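Local coordinates for protein putative D-arabinose 5-phosphate isomerase (Klebsiella pneumoniae subsp. pneumoniae, PDB 3K2V) that probably interconverts D-arabinose 5-phosphate and D-ribulose 5-phosphate, and is represented here by its CBS-domain pair with a bound CMP-linked octulosonic acid, at residues R93-I97 / A98-T102; P41-G44 / L45-L49; L26-V30 / N31-H35; G80-R83 / R84-D87. All coordinates share one frame; numbering follows the deposited sequence. Where two conformers were deposited one is given.

In the fold
From the N terminus the four contacts follow in series, none nesting within or crossing another. Contact 3 closes a tight turn after helix 21-25 and packs on strands 128-133 and 136-142 and helix 114-124. Contact 2 turns the chain from strand 42-43 toward helix 49-59. Contact 4 is a length of helix 79-86 facing the ligand, and contact 1 starts helix 97-100, then leads to strand 102-103 at the same ligand. Contacts 1 and 2 touch through two probable backbone hydrogen bonds; contact 3 lies on the opposite side of the chain's centre from the rest, about 31 Å from contact 1 between centres. Each half of the CBS pair is completed by chain preceding the other half.

Contact 1 of 4, residues R93-I97 / A98-T102; sequences RDASI and ADVMT. With CMK (cytidine 5'-monophosphate 3-deoxy-beta-D-gulo-oct-2-ulo-pyranosonic acid), chain C.
Ser96 meets Asp99 at the N-cap of the short helix 97-100 of this CBS pair, after the loop that follows helix 79-86. In the conformer described, one of two for this serine, Ser96 OG stands between its own N and carbonyl carbon (chi1 78°) and accepts from Asp99 N at 3.3 Å. Serine suits the place because a hydroxyl on so short a stem can bend back to an amide whose backbone bond, to Ser96 O, is only weak. The carboxylate of Asp99 lies beside the same hydroxyl, and a water that accepts from Ser96 N lies close by.

Backbone bonds complete the turn. Ile97 O takes two donors: Val100 N at 3.1 Å, well above the carbonyl plane, and Met101 N at 2.9 Å, almost in line with the carbonyl bond. The shared acceptor holds the single turn of residues 97-101 together.

Apolar contacts line the inner side. Ile97 CD1 reaches Val100 CG2 at 4.0 Å, the two side chains crossing at about a right angle, while Ala95 CB lies more loosely against Val100 CG1. Ile97 also packs on Leu49 and Ala52 of helix 49-59 and on Phe77 of strand 73-78, a setting that fits a bulky branched residue. Met101, present as selenomethionine, extends toward Ile66 and Ile74.

Ligand binding belongs to Thr102, at the start of strand 102-103. Its hydroxyl, which also makes a weak hydrogen bond with Asp81 OD2, faces both ribose hydroxyls of the bound CMK: Thr102 OG1 lies 2.9 Å from O2' and 3.3 Å from O3'.

Contact 2 of 4, residues P41-G44 / L45-L49; sequences PHVG and LQATL
Val43 and Ala47 touch across a type I beta turn that runs from Gly44 to Ala47 and takes the chain out of strand 42-43 toward helix 49-59. The close-packed part lies on the inner side of the turn. Val43 CG2 comes to 3.7 Å from Ala47 CB, and Val43 CB is hardly farther away. With chi1 at -58°, CG2 sits between the backbone N and the carbonyl carbon of Val43, the branch that faces the alanine, while CG1 is turned back beside the N. A small residue suits position 47, since Ala47 CB touches both the valine and Gly44 O, the latter at 3.3 Å.

The turn itself is fastened by one backbone bond. Ala47 N donates to Gly44 O over 3.1 Å, fairly straight at 161°, reaching the oxygen from above the carbonyl plane.

The two corner residues form the looser side. Gln46 is exposed, and its CB points away from residues 41-44, as fits a polar residue at the outer corner of a turn. Of the Leu45 side chain, CB is what meets Gly44; with CG anti to the backbone N (chi1 -173°) the branched end is carried off toward Met101 and Ala98.

Beyond the turn, Thr48 caps helix 49-59 by accepting from Asp51 N. Val43 is hydrogen-bonded through its backbone to Ala65 and Cys67 and rests on Ile66 of strand 63-67, and Ala47 packs on Ile97, so the turn lies between the edge of the sheet and helix 97-100.

Contact 3 of 4, residues L26-V30 / N31-H35; sequences LLLRV and NDIMH
Arg29 and Asp32 lie side by side and point the same way on the protein surface. At the base of the arginine, CB stands 4.2 Å from Asp32 OD2. CG leaves anti to the carbonyl carbon (chi1 -67°), the chain runs straight on to CD, and a bend at chi3 sets NH1 beside the Asp32 carboxylate. NE gives its hydrogen to a water at 3.0 Å that also accepts from Asn31 ND2. At the tip, NH1 forms a rather long salt bridge with Asp32 OD2, 3.5 Å away. The two flat groups stand almost perpendicular, at 86°, so the carboxylate does not pair squarely with two nitrogens. The long arginine reaches over to the short aspartate, and waters bridge the gap that the salt bridge leaves: one molecule in the guanidinium plane accepts from NH1 and donates to OD2, and another, over the guanidinium face, accepts from Arg29 N and donates to the same OD2.

Beneath them the backbone makes a short 3-10 turn in the segment that, in this CBS pair, packs on the second repeat. Asp32 N donates to Arg29 O at 3.0 Å. Val30 O accepts from both Ile33 N at 2.9 Å, from above the carbonyl plane, and Met34 N at 2.8 Å, nearly end-on.

Val30 is the buried residue, packing on Val131, Val141 and Ala117, with Met34, also selenomethionine, beside it on Val131 and Leu138. On the flank, Leu28 CD1 meets Ile33 CG2 at 3.9 Å, the two chains slanting across one another.

Contact 4 of 4, residues G80-R83 / R84-D87; sequences GDLR and RVFD. With CMK (cytidine 5'-monophosphate 3-deoxy-beta-D-gulo-oct-2-ulo-pyranosonic acid), chain C.
Asp81 and Arg84, one turn apart on helix 79-86, cross at a slant with carboxylate and guanidinium planes 80° apart. Arg84 NH2 donates to Asp81 OD1 at 2.9 Å and a nearly straight 170°; the bond lies in the guanidinium plane but meets the carboxylate from above. A bend at chi3 lays the guanidinium over Gly80 O, 3.4 Å from its plane. The rim of the group is shared by Asp81, two waters and the ligand: NH2 also donates to phosphate O1A, and NH1 to the sugar-acid carboxylate O1Y at 2.8 Å.

This is the nucleotide site of a CBS domain, in which an aspartate at the helix start grips the ribose. Asp81 OD1 and OD2 accept from O3' and O2', each at 2.7 Å, and OD2 is also held by Thr78 N. Gly80, having no side chain, lets phosphate O1A come close to its CA. Two arginines suit a site lined for the ligand's phosphate and carboxylate anions.

Arg83 comes to the same carboxylate from another direction, its guanidinium turned 83° from that of Arg84. Its NH1 donates to O1Y at 2.8 Å, while NE forms a salt bridge with Asp79, and NH2 bonds Thr57, both of the second subunit.

Contact 1 of 4, residues R93-I97 / A98-T102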
# COMPACT_ATOMS: atom_id res chain seq x y z
N ARG A 93 -16.40 5.43 -12.81
CA ARG A 93 -16.90 6.08 -11.61
C ARG A 93 -18.17 5.49 -11.04
O ARG A 93 -18.37 5.49 -9.82
CB ARG A 93 -17.11 7.57 -11.85
CG ARG A 93 -15.81 8.36 -11.88
CD ARG A 93 -16.12 9.82 -12.11
NE ARG A 93 -16.66 9.97 -13.45
CZ ARG A 93 -17.24 11.06 -13.92
NH1 ARG A 93 -17.36 12.15 -13.19
NH2 ARG A 93 -17.69 11.06 -15.16
N ASP A 94 -19.03 4.96 -11.89
CA ASP A 94 -20.25 4.31 -11.40
C ASP A 94 -20.19 2.78 -11.43
O ASP A 94 -21.21 2.13 -11.35
CB ASP A 94 -21.51 4.88 -12.11
CG ASP A 94 -21.42 4.79 -13.58
OD1 ASP A 94 -20.87 3.75 -14.05
OD2 ASP A 94 -21.83 5.77 -14.28
N ALA A 95 -18.99 2.21 -11.44
CA ALA A 95 -18.81 0.75 -11.29
C ALA A 95 -19.33 0.19 -9.95
O ALA A 95 -19.38 0.90 -8.92
CB ALA A 95 -17.32 0.37 -11.44
N SER A 96 -19.74 -1.07 -9.96
CA SER A 96 -20.10 -1.77 -8.74
C SER A 96 -18.84 -2.43 -8.21
O SER A 96 -17.91 -2.68 -8.97
CB SER A 96 -21.16 -2.81 -9.04
OG SER A 96 -20.57 -3.95 -9.62
N ILE A 97 -18.79 -2.71 -6.90
CA ILE A 97 -17.65 -3.40 -6.31
C ILE A 97 -17.56 -4.84 -6.80
O ILE A 97 -16.47 -5.36 -7.00
CB ILE A 97 -17.59 -3.31 -4.76
CG1 ILE A 97 -16.15 -3.55 -4.26
CG2 ILE A 97 -18.62 -4.27 -4.08
CD1 ILE A 97 -15.06 -2.62 -4.83
N ALA A 98 -18.71 -5.46 -7.02
CA ALA A 98 -18.78 -6.88 -7.42
C ALA A 98 -18.08 -7.09 -8.78
O ALA A 98 -17.51 -8.14 -9.04
CB ALA A 98 -20.25 -7.31 -7.55
N ASP A 99 -18.10 -6.08 -9.62
CA ASP A 99 -17.50 -6.21 -10.93
C ASP A 99 -15.99 -6.03 -10.96
O ASP A 99 -15.35 -6.48 -11.91
CB ASP A 99 -18.18 -5.24 -11.88
CG ASP A 99 -19.64 -5.61 -12.12
OD1 ASP A 99 -20.09 -6.77 -11.82
OD2 ASP A 99 -20.35 -4.71 -12.60
N VAL A 100 -15.41 -5.38 -9.95
CA VAL A 100 -13.99 -5.07 -9.96
C VAL A 100 -13.18 -5.67 -8.81
O VAL A 100 -11.95 -5.57 -8.81
CB VAL A 100 -13.74 -3.55 -10.03
CG1 VAL A 100 -14.38 -2.97 -11.30
CG2 VAL A 100 -14.23 -2.79 -8.76
N MSE A 101 -13.85 -6.28 -7.84
CA MSE A 101 -13.15 -6.89 -6.71
C MSE A 101 -12.29 -8.08 -7.13
O MSE A 101 -12.58 -8.73 -8.14
CB MSE A 101 -14.16 -7.38 -5.68
CG MSE A 101 -15.03 -8.50 -6.15
SE MSE A 101 -16.39 -8.99 -4.82
CE MSE A 101 -17.29 -10.35 -5.84
N THR A 102 -11.25 -8.37 -6.35
CA THR A 102 -10.52 -9.64 -6.43
C THR A 102 -11.36 -10.67 -5.71
O THR A 102 -11.77 -10.45 -4.58
CB THR A 102 -9.13 -9.51 -5.74
OG1 THR A 102 -8.33 -8.59 -6.46
CG2 THR A 102 -8.38 -10.85 -5.61
N1C CMK C . -4.87 -9.43 -2.13
C2C CMK C . -5.49 -10.61 -1.71
N3C CMK C . -5.61 -10.83 -0.34
C4C CMK C . -5.10 -9.96 0.62
C5C CMK C . -4.48 -8.77 0.20
C6C CMK C . -4.36 -8.52 -1.18
O2C CMK C . -5.97 -11.44 -2.51
N4C CMK C . -5.28 -10.30 1.91
C1' CMK C . -4.76 -9.18 -3.61
C2' CMK C . -5.20 -7.76 -4.01
O2' CMK C . -6.61 -7.77 -4.24
C3' CMK C . -4.39 -7.53 -5.29
C4' CMK C . -3.11 -8.35 -5.05
O4' CMK C . -3.37 -9.28 -3.92
O3' CMK C . -5.10 -8.06 -6.40
C5' CMK C . -1.93 -7.51 -4.58
O5' CMK C . -2.28 -6.69 -3.43
PA CMK C . -1.85 -5.10 -3.51
O1A CMK C . -2.66 -4.44 -4.58
O2A CMK C . -2.06 -4.45 -2.18
O6 CMK C . 1.94 -4.41 -4.11
C2 CMK C . 0.57 -4.15 -4.50
O2 CMK C . -0.26 -5.17 -3.88
C3 CMK C . 0.21 -2.73 -4.03
C4 CMK C . 1.28 -1.67 -4.39
O4 CMK C . 0.93 -0.39 -3.79
C5 CMK C . 2.67 -2.10 -3.96
C6 CMK C . 2.93 -3.46 -4.60
C7 CMK C . 4.28 -4.05 -4.21
C1 CMK C . 0.35 -4.37 -6.01
O1X CMK C . 0.44 -5.55 -6.40
O1Y CMK C . 0.05 -3.40 -6.73
O5 CMK C . 2.78 -2.19 -2.52
C8 CMK C . 4.57 -5.32 -5.01
O8 CMK C . 5.71 -5.95 -4.42
O7 CMK C . 5.29 -3.10 -4.48
O HOH W 1 -19.56 -2.44 -12.46
O HOH W 2 -22.92 -5.59 -10.27

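Contact 2 of 4, residues P41-G44 / L45-L49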
# COMPACT_ATOMS: atom_id res chain seq x y z
N PRO A 41 -12.59 -3.06 7.68
CA PRO A 41 -13.20 -2.53 6.46
C PRO A 41 -13.93 -3.60 5.67
O PRO A 41 -13.34 -4.58 5.22
CB PRO A 41 -12.01 -2.00 5.67
CG PRO A 41 -10.85 -2.81 6.13
CD PRO A 41 -11.16 -3.38 7.50
N HIS A 42 -15.23 -3.43 5.54
CA HIS A 42 -16.00 -4.33 4.72
C HIS A 42 -17.23 -3.65 4.18
O HIS A 42 -17.79 -2.74 4.82
CB HIS A 42 -16.36 -5.61 5.46
CG HIS A 42 -17.26 -5.41 6.64
ND1 HIS A 42 -18.63 -5.44 6.54
CD2 HIS A 42 -16.98 -5.20 7.95
CE1 HIS A 42 -19.16 -5.24 7.73
NE2 HIS A 42 -18.17 -5.12 8.61
N VAL A 43 -17.60 -4.03 2.95
CA VAL A 43 -18.84 -3.61 2.32
C VAL A 43 -19.54 -4.85 1.80
O VAL A 43 -18.98 -5.93 1.76
CB VAL A 43 -18.62 -2.60 1.17
CG1 VAL A 43 -17.89 -1.35 1.68
CG2 VAL A 43 -17.84 -3.22 -0.01
N GLY A 44 -20.80 -4.68 1.43
CA GLY A 44 -21.60 -5.76 0.88
C GLY A 44 -21.44 -5.94 -0.61
O GLY A 44 -20.86 -5.10 -1.33
N LEU A 45 -22.02 -7.04 -1.09
CA LEU A 45 -21.90 -7.44 -2.48
C LEU A 45 -22.55 -6.44 -3.44
O LEU A 45 -22.11 -6.34 -4.58
CB LEU A 45 -22.49 -8.83 -2.71
CG LEU A 45 -22.27 -9.44 -4.11
CD1 LEU A 45 -20.78 -9.63 -4.35
CD2 LEU A 45 -23.03 -10.77 -4.23
N GLN A 46 -23.57 -5.70 -2.99
CA GLN A 46 -24.21 -4.71 -3.86
C GLN A 46 -23.60 -3.30 -3.75
O GLN A 46 -24.12 -2.36 -4.32
CB GLN A 46 -25.73 -4.61 -3.59
CG GLN A 46 -26.46 -5.95 -3.42
CD GLN A 46 -26.11 -6.96 -4.49
OE1 GLN A 46 -26.02 -6.62 -5.67
NE2 GLN A 46 -25.90 -8.21 -4.09
N ALA A 47 -22.49 -3.14 -3.02
CA ALA A 47 -21.88 -1.81 -2.87
C ALA A 47 -21.36 -1.28 -4.20
O ALA A 47 -20.96 -2.05 -5.07
CB ALA A 47 -20.74 -1.86 -1.88
N THR A 48 -21.37 0.04 -4.35
CA THR A 48 -20.74 0.67 -5.49
C THR A 48 -19.24 0.74 -5.22
O THR A 48 -18.79 0.60 -4.07
CB THR A 48 -21.26 2.09 -5.73
OG1 THR A 48 -20.87 2.93 -4.63
CG2 THR A 48 -22.78 2.10 -5.91
N LEU A 49 -18.46 0.94 -6.27
CA LEU A 49 -17.04 1.18 -6.10
C LEU A 49 -16.79 2.39 -5.21
O LEU A 49 -15.89 2.34 -4.39
CB LEU A 49 -16.36 1.40 -7.45
CG LEU A 49 -14.89 1.82 -7.48
CD1 LEU A 49 -13.97 0.86 -6.66
CD2 LEU A 49 -14.44 1.93 -8.94

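Contact 3 of 4, residues L26-V30 / N31-H35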
# COMPACT_ATOMS: atom_id res chain seq x y z
N LEU A 26 6.51 -10.18 17.17
CA LEU A 26 6.36 -11.17 16.10
C LEU A 26 6.04 -12.60 16.61
O LEU A 26 5.73 -13.48 15.81
CB LEU A 26 7.60 -11.20 15.20
CG LEU A 26 7.91 -9.93 14.39
CD1 LEU A 26 9.18 -10.14 13.57
CD2 LEU A 26 6.75 -9.53 13.50
N LEU A 27 6.11 -12.82 17.92
CA LEU A 27 5.75 -14.12 18.49
C LEU A 27 4.29 -14.13 18.97
O LEU A 27 3.80 -15.15 19.41
CB LEU A 27 6.70 -14.52 19.63
CG LEU A 27 8.14 -14.81 19.19
CD1 LEU A 27 8.96 -15.27 20.39
CD2 LEU A 27 8.17 -15.85 18.07
N LEU A 28 3.59 -13.01 18.85
CA LEU A 28 2.18 -12.96 19.23
C LEU A 28 1.29 -13.59 18.16
O LEU A 28 1.63 -13.61 16.96
CB LEU A 28 1.73 -11.51 19.45
CG LEU A 28 2.42 -10.72 20.57
CD1 LEU A 28 1.96 -9.26 20.48
CD2 LEU A 28 2.16 -11.33 21.93
N ARG A 29 0.14 -14.07 18.60
CA ARG A 29 -0.90 -14.54 17.70
C ARG A 29 -1.61 -13.34 17.07
O ARG A 29 -1.92 -12.36 17.77
CB ARG A 29 -1.92 -15.41 18.45
CG ARG A 29 -1.33 -16.70 18.95
CD ARG A 29 -2.28 -17.48 19.84
NE ARG A 29 -2.58 -16.81 21.10
CZ ARG A 29 -1.82 -16.86 22.19
NH1 ARG A 29 -2.22 -16.21 23.26
NH2 ARG A 29 -0.67 -17.53 22.23
N VAL A 30 -1.91 -13.42 15.78
CA VAL A 30 -2.59 -12.31 15.09
C VAL A 30 -3.95 -11.97 15.74
O VAL A 30 -4.37 -10.81 15.72
CB VAL A 30 -2.69 -12.51 13.57
CG1 VAL A 30 -1.30 -12.53 12.94
CG2 VAL A 30 -3.48 -13.77 13.20
N ASN A 31 -4.59 -12.95 16.36
CA ASN A 31 -5.84 -12.74 17.09
C ASN A 31 -5.74 -11.55 18.05
O ASN A 31 -6.70 -10.82 18.26
CB ASN A 31 -6.15 -13.97 17.95
CG ASN A 31 -7.58 -14.03 18.36
OD1 ASN A 31 -8.49 -13.77 17.57
ND2 ASN A 31 -7.81 -14.41 19.57
N ASP A 32 -4.59 -11.41 18.67
CA ASP A 32 -4.39 -10.43 19.72
C ASP A 32 -3.92 -9.09 19.21
O ASP A 32 -3.76 -8.17 19.99
CB ASP A 32 -3.42 -10.99 20.76
CG ASP A 32 -3.95 -12.30 21.39
OD1 ASP A 32 -5.18 -12.47 21.47
OD2 ASP A 32 -3.15 -13.17 21.77
N ILE A 33 -3.68 -8.96 17.90
CA ILE A 33 -3.29 -7.67 17.35
C ILE A 33 -4.15 -7.20 16.19
O ILE A 33 -4.04 -6.06 15.78
CB ILE A 33 -1.80 -7.63 16.95
CG1 ILE A 33 -1.46 -8.58 15.82
CG2 ILE A 33 -0.91 -8.01 18.13
CD1 ILE A 33 -0.01 -9.17 16.05
N MSE A 34 -5.00 -8.06 15.66
CA MSE A 34 -5.82 -7.72 14.52
C MSE A 34 -6.90 -6.68 14.85
O MSE A 34 -7.33 -6.53 16.00
CB MSE A 34 -6.49 -8.97 13.97
CG MSE A 34 -7.55 -9.56 14.87
SE MSE A 34 -8.18 -11.23 14.18
CE MSE A 34 -9.51 -11.62 15.47
N HIS A 35 -7.34 -5.99 13.80
CA HIS A 35 -8.50 -5.11 13.86
C HIS A 35 -9.77 -5.94 13.79
O HIS A 35 -9.90 -6.84 12.97
CB HIS A 35 -8.46 -4.10 12.69
CG HIS A 35 -7.23 -3.26 12.71
ND1 HIS A 35 -7.07 -2.21 13.59
CD2 HIS A 35 -6.06 -3.36 12.03
CE1 HIS A 35 -5.87 -1.68 13.42
NE2 HIS A 35 -5.24 -2.36 12.48
O HOH W 3 -5.43 -15.97 21.08
O HOH W 4 -0.64 -13.72 21.29
O HOH W 5 -4.66 -14.54 23.88

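Contact 4 of 4, residues G80-R83 / R84-D87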
# COMPACT_ATOMS: atom_id res chain seq x y z
N GLY A 80 -4.16 -0.78 -4.80
CA GLY A 80 -3.52 -1.30 -6.00
C GLY A 80 -4.52 -1.79 -7.06
O GLY A 80 -4.31 -1.61 -8.25
N ASP A 81 -5.57 -2.46 -6.61
CA ASP A 81 -6.63 -2.91 -7.50
C ASP A 81 -7.30 -1.74 -8.25
O ASP A 81 -7.65 -1.88 -9.42
CB ASP A 81 -7.68 -3.71 -6.74
CG ASP A 81 -7.15 -5.05 -6.23
OD1 ASP A 81 -6.29 -5.65 -6.90
OD2 ASP A 81 -7.62 -5.49 -5.17
N LEU A 82 -7.49 -0.61 -7.56
CA LEU A 82 -8.06 0.58 -8.20
C LEU A 82 -7.18 1.05 -9.35
O LEU A 82 -7.67 1.32 -10.45
CB LEU A 82 -8.30 1.71 -7.21
CG LEU A 82 -8.92 2.98 -7.79
CD1 LEU A 82 -10.33 2.67 -8.33
CD2 LEU A 82 -8.97 4.11 -6.75
N ARG A 83 -5.87 1.11 -9.11
CA ARG A 83 -4.95 1.46 -10.18
C ARG A 83 -5.08 0.52 -11.36
O ARG A 83 -5.16 0.95 -12.51
CB ARG A 83 -3.49 1.52 -9.66
CG ARG A 83 -2.45 1.53 -10.76
CD ARG A 83 -1.06 1.68 -10.26
NE ARG A 83 -0.82 0.90 -9.09
CZ ARG A 83 -0.53 -0.39 -9.09
NH1 ARG A 83 -0.33 -0.96 -7.95
NH2 ARG A 83 -0.42 -1.10 -10.23
N ARG A 84 -5.14 -0.78 -11.08
CA ARG A 84 -5.23 -1.75 -12.15
C ARG A 84 -6.55 -1.65 -12.90
O ARG A 84 -6.54 -1.65 -14.12
CB ARG A 84 -5.02 -3.17 -11.64
CG ARG A 84 -3.55 -3.47 -11.34
CD ARG A 84 -3.34 -4.94 -10.95
NE ARG A 84 -3.73 -5.10 -9.58
CZ ARG A 84 -2.98 -4.80 -8.52
NH1 ARG A 84 -1.75 -4.34 -8.68
NH2 ARG A 84 -3.47 -4.95 -7.29
N VAL A 85 -7.67 -1.43 -12.21
CA VAL A 85 -8.94 -1.37 -12.94
C VAL A 85 -9.11 -0.03 -13.70
O VAL A 85 -9.78 0.03 -14.73
CB VAL A 85 -10.15 -1.69 -12.08
CG1 VAL A 85 -10.00 -3.11 -11.49
CG2 VAL A 85 -10.38 -0.67 -10.99
N PHE A 86 -8.44 1.02 -13.23
CA PHE A 86 -8.46 2.35 -13.87
C PHE A 86 -7.86 2.37 -15.27
O PHE A 86 -8.18 3.27 -16.07
CB PHE A 86 -7.71 3.36 -12.97
CG PHE A 86 -7.93 4.80 -13.35
CD1 PHE A 86 -9.04 5.48 -12.92
CD2 PHE A 86 -7.00 5.46 -14.11
CE1 PHE A 86 -9.24 6.80 -13.25
CE2 PHE A 86 -7.18 6.77 -14.44
CZ PHE A 86 -8.30 7.46 -14.02
N ASP A 87 -7.01 1.38 -15.55
CA ASP A 87 -6.37 1.20 -16.85
C ASP A 87 -7.33 0.59 -17.88
O ASP A 87 -6.98 -0.42 -18.51
CB ASP A 87 -5.14 0.29 -16.69
CG ASP A 87 -4.33 0.15 -17.97
OD1 ASP A 87 -4.59 0.88 -18.94
OD2 ASP A 87 -3.40 -0.69 -18.01
N1C CMK C . -4.87 -9.43 -2.13
C2C CMK C . -5.49 -10.61 -1.71
N3C CMK C . -5.61 -10.83 -0.34
C4C CMK C . -5.10 -9.96 0.62
C5C CMK C . -4.48 -8.77 0.20
C6C CMK C . -4.36 -8.52 -1.18
O2C CMK C . -5.97 -11.44 -2.51
N4C CMK C . -5.28 -10.30 1.91
C1' CMK C . -4.76 -9.18 -3.61
C2' CMK C . -5.20 -7.76 -4.01
O2' CMK C . -6.61 -7.77 -4.24
C3' CMK C . -4.39 -7.53 -5.29
C4' CMK C . -3.11 -8.35 -5.05
O4' CMK C . -3.37 -9.28 -3.92
O3' CMK C . -5.10 -8.06 -6.40
C5' CMK C . -1.93 -7.51 -4.58
O5' CMK C . -2.28 -6.69 -3.43
PA CMK C . -1.85 -5.10 -3.51
O1A CMK C . -2.66 -4.44 -4.58
O2A CMK C . -2.06 -4.45 -2.18
O6 CMK C . 1.94 -4.41 -4.11
C2 CMK C . 0.57 -4.15 -4.50
O2 CMK C . -0.26 -5.17 -3.88
C3 CMK C . 0.21 -2.73 -4.03
C4 CMK C . 1.28 -1.67 -4.39
O4 CMK C . 0.93 -0.39 -3.79
C5 CMK C . 2.67 -2.10 -3.96
C6 CMK C . 2.93 -3.46 -4.60
C7 CMK C . 4.28 -4.05 -4.21
C1 CMK C . 0.35 -4.37 -6.01
O1X CMK C . 0.44 -5.55 -6.40
O1Y CMK C . 0.05 -3.40 -6.73
O5 CMK C . 2.78 -2.19 -2.52
C8 CMK C . 4.57 -5.32 -5.01
O8 CMK C . 5.71 -5.95 -4.42
O7 CMK C . 5.29 -3.10 -4.48
O HOH W 6 -6.61 -6.20 -9.78
O HOH W 7 -0.04 -3.95 -10.92